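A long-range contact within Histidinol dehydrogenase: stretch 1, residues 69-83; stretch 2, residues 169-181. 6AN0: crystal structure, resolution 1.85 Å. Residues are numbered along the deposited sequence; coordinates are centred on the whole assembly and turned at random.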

# COMPACT_ATOMS: atom_id res chain seq x y z
N ARG A 69 -3.20 -25.39 16.91
CA ARG A 69 -4.08 -24.33 17.39
C ARG A 69 -4.06 -24.24 18.92
O ARG A 69 -4.15 -25.27 19.60
N VAL A 70 -3.95 -23.02 19.44
CA VAL A 70 -4.09 -22.79 20.88
C VAL A 70 -5.51 -23.15 21.29
O VAL A 70 -6.48 -22.74 20.65
N SER A 71 -5.64 -23.92 22.37
CA SER A 71 -6.93 -24.39 22.86
C SER A 71 -7.60 -23.36 23.77
O SER A 71 -6.98 -22.42 24.26
N SER A 72 -8.89 -23.58 24.04
CA SER A 72 -9.59 -22.67 24.95
C SER A 72 -9.08 -22.82 26.39
O SER A 72 -9.03 -21.83 27.13
N ASP A 73 -8.70 -24.04 26.80
CA ASP A 73 -8.10 -24.21 28.12
C ASP A 73 -6.80 -23.42 28.26
O ASP A 73 -6.52 -22.85 29.32
N GLU A 74 -6.00 -23.40 27.19
CA GLU A 74 -4.77 -22.61 27.21
C GLU A 74 -5.06 -21.11 27.31
O GLU A 74 -4.37 -20.38 28.03
N ILE A 75 -6.10 -20.63 26.61
CA ILE A 75 -6.50 -19.23 26.73
C ILE A 75 -6.94 -18.93 28.16
O ILE A 75 -6.56 -17.91 28.75
N THR A 76 -7.75 -19.82 28.74
CA THR A 76 -8.22 -19.62 30.11
C THR A 76 -7.07 -19.65 31.10
O THR A 76 -7.02 -18.83 32.02
N ALA A 77 -6.12 -20.57 30.91
CA ALA A 77 -4.95 -20.63 31.78
C ALA A 77 -4.14 -19.35 31.69
O ALA A 77 -3.65 -18.85 32.71
N ALA A 78 -3.99 -18.82 30.48
CA ALA A 78 -3.24 -17.59 30.30
C ALA A 78 -3.91 -16.41 31.00
O ALA A 78 -3.24 -15.59 31.63
N ILE A 79 -5.24 -16.30 30.89
CA ILE A 79 -5.95 -15.18 31.52
C ILE A 79 -5.66 -15.12 33.01
O ILE A 79 -5.45 -14.05 33.59
N ALA A 80 -5.64 -16.29 33.67
CA ALA A 80 -5.42 -16.33 35.11
C ALA A 80 -3.98 -16.02 35.51
O ALA A 80 -3.71 -15.83 36.70
N LEU A 81 -3.06 -15.96 34.55
CA LEU A 81 -1.66 -15.64 34.83
C LEU A 81 -1.33 -14.18 34.58
O LEU A 81 -0.15 -13.80 34.66
N VAL A 82 -2.31 -13.35 34.24
CA VAL A 82 -2.09 -11.93 34.00
C VAL A 82 -2.62 -11.15 35.20
O VAL A 82 -3.78 -11.32 35.59
N SER A 83 -1.77 -10.30 35.77
CA SER A 83 -2.11 -9.58 36.99
C SER A 83 -3.23 -8.57 36.73
O SER A 83 -3.44 -8.11 35.61
N GLY A 169 6.14 -25.88 24.37
CA GLY A 169 4.91 -25.73 23.62
C GLY A 169 4.01 -24.58 24.03
O GLY A 169 2.89 -24.48 23.52
N ASN A 170 4.47 -23.69 24.90
CA ASN A 170 3.61 -22.65 25.45
C ASN A 170 3.83 -21.29 24.80
O ASN A 170 4.91 -21.00 24.27
N ILE A 171 2.78 -20.47 24.83
CA ILE A 171 2.80 -19.09 24.37
C ILE A 171 2.70 -18.19 25.60
O ILE A 171 1.97 -18.51 26.54
N ASN A 172 3.44 -17.08 25.59
CA ASN A 172 3.43 -16.18 26.74
C ASN A 172 2.00 -15.76 27.08
O ASN A 172 1.22 -15.43 26.18
N PRO A 173 1.62 -15.77 28.36
CA PRO A 173 0.21 -15.49 28.72
C PRO A 173 -0.27 -14.12 28.32
O PRO A 173 -1.47 -13.96 28.02
N ALA A 174 0.60 -13.10 28.32
CA ALA A 174 0.15 -11.76 27.92
C ALA A 174 -0.25 -11.70 26.46
O ALA A 174 -1.15 -10.93 26.09
N ILE A 175 0.41 -12.47 25.59
CA ILE A 175 -0.00 -12.50 24.19
C ILE A 175 -1.40 -13.09 24.06
O ILE A 175 -2.26 -12.54 23.37
N LEU A 176 -1.63 -14.24 24.71
CA LEU A 176 -2.93 -14.90 24.58
C LEU A 176 -4.03 -14.07 25.21
O LEU A 176 -5.12 -13.94 24.64
N TYR A 177 -3.77 -13.52 26.40
CA TYR A 177 -4.75 -12.64 27.04
C TYR A 177 -5.14 -11.49 26.12
O TYR A 177 -6.33 -11.22 25.91
N THR A 178 -4.13 -10.80 25.57
CA THR A 178 -4.38 -9.62 24.75
C THR A 178 -5.10 -9.97 23.45
O THR A 178 -6.01 -9.25 23.03
N ALA A 179 -4.71 -11.06 22.79
CA ALA A 179 -5.41 -11.45 21.57
C ALA A 179 -6.86 -11.83 21.87
O ALA A 179 -7.77 -11.43 21.15
N ASN A 180 -7.07 -12.59 22.95
CA ASN A 180 -8.43 -12.98 23.30
C ASN A 180 -9.28 -11.77 23.68
O ASN A 180 -10.47 -11.71 23.34
N LEU A 181 -8.68 -10.79 24.36
CA LEU A 181 -9.39 -9.57 24.77
C LEU A 181 -10.04 -8.88 23.58
O LEU A 181 -11.19 -8.42 23.67

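The contact between the stretches is apolar: with hydrogens placed, no hydrogen bond crosses it, and 583 Å² is buried, both sides summed. Helices 72-79 and 173-181 cross at -107°, their axes 8.3 Å apart at closest approach. The backbones come nearest at Ala78 and Pro173, whose CA atoms lie 4.3 Å apart; both CA-to-CB bonds point toward the other stretch, and the small Ala78 CB sits 3.9 Å from Pro173 CB and 3.7 Å from Leu176 CB.

Among the apolar contacts, Leu176 (chi1 m, chi2 t) has the most area covered, 77 Å². Its CD2 lies 4.0 Å from CG1 of Val70 (t), and its CB 3.9 Å from CD1 of Ile75, which leaves its helix sideways but reaches inward with chi1 and chi2 both m. Val82 (t) points toward the partner helix, placing CG2 3.7 Å from Tyr177 CB. Tyr177 (chi1 t) meets Ile79 CG1 at its ring edge, 4.0 Å from CD2.

Polar groups contribute through packing or local bonds. Asn180 (chi1 t) places CG 3.6 Å from Ile75 CG2. Glu74 (chi1 m) accepts from Ser71 N through OE2 at 2.9 Å, while Ser71 OG caps Glu74 N at 3.2 Å. Asn172 OD1 likewise caps Ala174 N at 3.0 Å.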

# COMPACT_ATOMS: atom_id res chain seq x y z
CB ARG A 69 -5.51 -24.55 16.89
CG ARG A 69 -6.36 -23.30 17.04
CD ARG A 69 -7.73 -23.43 16.42
NE ARG A 69 -8.55 -22.28 16.76
CZ ARG A 69 -9.88 -22.24 16.64
NH1 ARG A 69 -10.53 -23.30 16.18
NH2 ARG A 69 -10.54 -21.15 16.99
CB VAL A 70 -3.75 -21.32 21.21
CG1 VAL A 70 -4.03 -21.02 22.68
CG2 VAL A 70 -2.29 -21.00 20.86
CB SER A 71 -6.76 -25.71 23.61
OG SER A 71 -6.05 -25.48 24.82
CB SER A 72 -11.10 -22.90 24.88
OG SER A 72 -11.46 -24.13 25.46
CB ASP A 73 -7.84 -25.70 28.40
CG ASP A 73 -9.06 -26.42 28.92
OD1 ASP A 73 -10.04 -25.74 29.30
OD2 ASP A 73 -9.04 -27.67 28.93
CB GLU A 74 -3.93 -22.92 25.97
CG GLU A 74 -3.34 -24.32 25.99
CD GLU A 74 -2.52 -24.65 24.75
OE1 GLU A 74 -1.37 -25.11 24.88
OE2 GLU A 74 -3.04 -24.43 23.63
CB ILE A 75 -7.61 -18.88 25.73
CG1 ILE A 75 -7.13 -19.07 24.28
CG2 ILE A 75 -8.08 -17.46 25.95
CD1 ILE A 75 -6.03 -18.14 23.89
CB THR A 76 -9.26 -20.69 30.46
OG1 THR A 76 -10.39 -20.54 29.59
CG2 THR A 76 -9.72 -20.53 31.90
CB ALA A 77 -4.09 -21.84 31.42
CB ALA A 78 -3.06 -17.31 28.80
CB ILE A 79 -7.46 -15.27 31.23
CG1 ILE A 79 -7.76 -15.02 29.75
CG2 ILE A 79 -8.24 -14.29 32.10
CD1 ILE A 79 -9.21 -15.28 29.37
CB ALA A 80 -5.81 -17.71 35.65
CB LEU A 81 -0.74 -16.53 33.99
CG LEU A 81 -0.80 -18.04 34.21
CD1 LEU A 81 -0.09 -18.75 33.06
CD2 LEU A 81 -0.18 -18.42 35.54
CB VAL A 82 -2.76 -11.47 32.70
CG1 VAL A 82 -2.44 -10.01 32.45
CG2 VAL A 82 -2.31 -12.35 31.53
CB SER A 83 -0.89 -8.85 37.54
OG SER A 83 -0.68 -7.62 36.85
CB ASN A 170 3.82 -22.54 26.97
CG ASN A 170 3.45 -23.82 27.69
OD1 ASN A 170 4.17 -24.27 28.57
ND2 ASN A 170 2.34 -24.41 27.29
CB ILE A 171 1.63 -18.81 23.40
CG1 ILE A 171 1.67 -19.76 22.21
CG2 ILE A 171 1.62 -17.35 22.94
CD1 ILE A 171 2.90 -19.63 21.37
CB ASN A 172 4.27 -14.93 26.45
CG ASN A 172 4.51 -14.10 27.70
OD1 ASN A 172 3.61 -13.41 28.18
ND2 ASN A 172 5.71 -14.19 28.24
CB PRO A 173 0.20 -15.66 30.25
CG PRO A 173 1.64 -15.70 30.68
CD PRO A 173 2.39 -16.28 29.51
CB ALA A 174 1.24 -10.72 28.21
CB ILE A 175 1.01 -13.30 23.34
CG1 ILE A 175 2.33 -12.55 23.24
CG2 ILE A 175 0.43 -13.60 21.94
CD1 ILE A 175 3.41 -13.34 22.49
CB LEU A 176 -2.87 -16.30 25.21
CG LEU A 176 -1.87 -17.27 24.58
CD1 LEU A 176 -1.88 -18.60 25.31
CD2 LEU A 176 -2.18 -17.47 23.10
CB TYR A 177 -4.21 -12.09 28.37
CG TYR A 177 -5.09 -10.97 28.88
CD1 TYR A 177 -4.79 -9.63 28.62
CD2 TYR A 177 -6.28 -11.26 29.54
CE1 TYR A 177 -5.64 -8.60 29.04
CE2 TYR A 177 -7.12 -10.25 29.97
CZ TYR A 177 -6.81 -8.93 29.72
OH TYR A 177 -7.67 -7.95 30.15
CB THR A 178 -3.07 -8.88 24.48
OG1 THR A 178 -2.41 -8.60 25.73
CG2 THR A 178 -3.34 -7.58 23.76
CB ALA A 179 -4.70 -12.60 20.86
CB ASN A 180 -8.41 -14.00 24.43
CG ASN A 180 -9.79 -14.44 24.84
OD1 ASN A 180 -10.34 -13.98 25.85
ND2 ASN A 180 -10.38 -15.32 24.05
CB LEU A 181 -8.42 -8.61 25.46
CG LEU A 181 -8.96 -7.23 25.86
CD1 LEU A 181 -10.05 -7.35 26.92
CD2 LEU A 181 -7.84 -6.30 26.32